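Local coordinates for protein abietadiene synthase, chloroplastic (PDB 3S9V) that is a largely helical chloroplast enzyme of the plant terpene synthase family, whose C-terminal part carries the metal-binding domain of that family, at residues A[509-514]-A[753-757]. Residues are numbered along the deposited sequence.
Sequences FSPASF and IMQLF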
loop_
_atom_site.group_PDB
_atom_site.type_symbol
_atom_site.label_atom_id
_atom_site.label_comp_id
_atom_site.label_asym_id
_atom_site.label_seq_id
_atom_site.Cartn_x
_atom_site.Cartn_y
_atom_site.Cartn_z
ATOM N N PHE A 509 -0.376 23.342 -2.353
ATOM C CA PHE A 509 -0.035 21.956 -2.632
ATOM C C PHE A 509 -0.393 21.049 -1.460
ATOM O O PHE A 509 -0.929 19.958 -1.646
ATOM C CB PHE A 509 1.464 21.825 -2.911
ATOM C CG PHE A 509 2.008 20.441 -2.663
ATOM C CD1 PHE A 509 1.704 19.392 -3.523
ATOM C CD2 PHE A 509 2.799 20.181 -1.550
ATOM C CE1 PHE A 509 2.180 18.109 -3.276
ATOM C CE2 PHE A 509 3.281 18.892 -1.293
ATOM C CZ PHE A 509 2.972 17.859 -2.157
ATOM N N SER A 510 -0.078 21.511 -0.255
ATOM C CA SER A 510 -0.326 20.740 0.950
ATOM C C SER A 510 -1.723 20.145 1.063
ATOM O O SER A 510 -1.890 18.935 0.940
ATOM C CB SER A 510 -0.011 21.585 2.187
ATOM O OG SER A 510 1.373 21.879 2.241
ATOM N N PRO A 511 -2.749 20.977 1.290
ATOM C CA PRO A 511 -4.077 20.368 1.398
ATOM C C PRO A 511 -4.513 19.653 0.118
ATOM O O PRO A 511 -5.221 18.649 0.169
ATOM C CB PRO A 511 -4.970 21.555 1.737
ATOM C CG PRO A 511 -4.322 22.667 0.983
ATOM C CD PRO A 511 -2.848 22.447 1.260
ATOM N N ALA A 512 -4.088 20.172 -1.024
ATOM C CA ALA A 512 -4.453 19.578 -2.302
ATOM C C ALA A 512 -3.929 18.151 -2.414
ATOM O O ALA A 512 -4.526 17.312 -3.067
ATOM C CB ALA A 512 -3.908 20.432 -3.451
ATOM N N SER A 513 -2.808 17.881 -1.765
ATOM C CA SER A 513 -2.213 16.559 -1.819
ATOM C C SER A 513 -2.949 15.507 -0.983
ATOM O O SER A 513 -2.811 14.308 -1.255
ATOM C CB SER A 513 -0.754 16.623 -1.365
ATOM O OG SER A 513 -0.670 16.639 0.053
ATOM N N PHE A 514 -3.722 15.927 0.023
ATOM C CA PHE A 514 -4.430 14.950 0.852
ATOM C C PHE A 514 -5.952 15.062 0.933
ATOM O O PHE A 514 -6.627 14.038 0.969
ATOM C CB PHE A 514 -3.805 14.871 2.264
ATOM C CG PHE A 514 -3.931 16.134 3.082
ATOM C CD1 PHE A 514 -5.101 16.415 3.785
ATOM C CD2 PHE A 514 -2.866 17.027 3.174
ATOM C CE1 PHE A 514 -5.213 17.572 4.575
ATOM C CE2 PHE A 514 -2.960 18.183 3.957
ATOM C CZ PHE A 514 -4.138 18.456 4.658
ATOM N N ILE A 753 2.537 16.052 5.823
ATOM C CA ILE A 753 3.042 17.085 4.935
ATOM C C ILE A 753 4.373 17.612 5.463
ATOM O O ILE A 753 5.286 17.865 4.685
ATOM C CB ILE A 753 2.023 18.249 4.785
ATOM C CG1 ILE A 753 1.017 17.908 3.691
ATOM C CG2 ILE A 753 2.729 19.544 4.419
ATOM C CD1 ILE A 753 1.659 17.716 2.315
ATOM N N MET A 754 4.488 17.760 6.782
ATOM C CA MET A 754 5.731 18.246 7.376
ATOM C C MET A 754 6.840 17.192 7.271
ATOM O O MET A 754 7.998 17.514 7.014
ATOM C CB MET A 754 5.505 18.638 8.838
ATOM C CG MET A 754 4.623 19.877 9.033
ATOM S SD MET A 754 5.341 21.423 8.403
ATOM C CE MET A 754 6.569 21.754 9.680
ATOM N N GLN A 755 6.487 15.931 7.478
ATOM C CA GLN A 755 7.468 14.870 7.365
ATOM C C GLN A 755 8.024 14.874 5.935
ATOM O O GLN A 755 9.200 14.602 5.720
ATOM C CB GLN A 755 6.824 13.516 7.667
ATOM C CG GLN A 755 6.499 13.282 9.133
ATOM C CD GLN A 755 7.718 13.414 10.012
ATOM O OE1 GLN A 755 8.781 12.902 9.685
ATOM N NE2 GLN A 755 7.569 14.095 11.138
ATOM N N LEU A 756 7.175 15.198 4.959
ATOM C CA LEU A 756 7.597 15.232 3.561
ATOM C C LEU A 756 8.452 16.461 3.227
ATOM O O LEU A 756 9.521 16.340 2.627
ATOM C CB LEU A 756 6.380 15.190 2.630
ATOM C CG LEU A 756 6.696 15.235 1.126
ATOM C CD1 LEU A 756 7.465 13.983 0.713
ATOM C CD2 LEU A 756 5.410 15.339 0.330
ATOM N N PHE A 757 7.995 17.642 3.622
ATOM C CA PHE A 757 8.749 18.846 3.320
ATOM C C PHE A 757 10.105 18.896 3.999
ATOM O O PHE A 757 11.051 19.433 3.438
ATOM C CB PHE A 757 7.955 20.101 3.701
ATOM C CG PHE A 757 6.868 20.460 2.727
ATOM C CD1 PHE A 757 6.127 21.625 2.898
ATOM C CD2 PHE A 757 6.584 19.643 1.638
ATOM C CE1 PHE A 757 5.120 21.972 2.000
ATOM C CE2 PHE A 757 5.584 19.981 0.738
ATOM C CZ PHE A 757 4.850 21.149 0.921
#
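Segments 509-514 and 753-757, on helices 504-514 and 741-757, meet in a buried, mainly apolar contact of the helical terpene synthase domain, in which two serine hydroxyls lie against the hydrocarbon. The axes of the two short segments approach to 11.3 Å at their closest and run at 118°, so a few side chains bridge the gap; 239 Å² is buried in all. Ile753 is the knob: it enters a hole made by Phe509, Ser510, Ser513 and Phe514. Its CD1 lies 3.4 Å from Ser513 OG and 4.1 Å from Phe509 CE2, its CG2 3.5 Å from Ser510 OG, and its CG1 4.0 Å from the edge of the Phe514 ring at CE2. The backbones come nearest here, with Ser510 CA 6.4 Å from Ile753 CA. No hydrogen bond crosses between the segments. Ser513 OG instead donates to Ser510 O at 2.7 Å, a bond within its own segment that occupies the hydroxyl proton next to Ile753 CD1. One turn beyond Ile753, Phe757 meets Phe509 rim to rim, CE2 to CE2 at 3.3 Å, with ring centroids 5.7 Å apart and planes inclined by 20°; neither ring covers the face of the other. Leu756 CD2 touches the Phe509 edge at CZ, 4.3 Å away. Helix 768-781 adds His775 and Cys779 against Phe509, while Met429 packs on Ser513, Ile753 and Leu756. A hydrogen bond from Arg745 to Phe514 O ties helix 741-757 to segment 509-514 a second time. The single knob, Ile753, joins two helices far apart in sequence within the alpha-helical bundle of the terpene synthase fold.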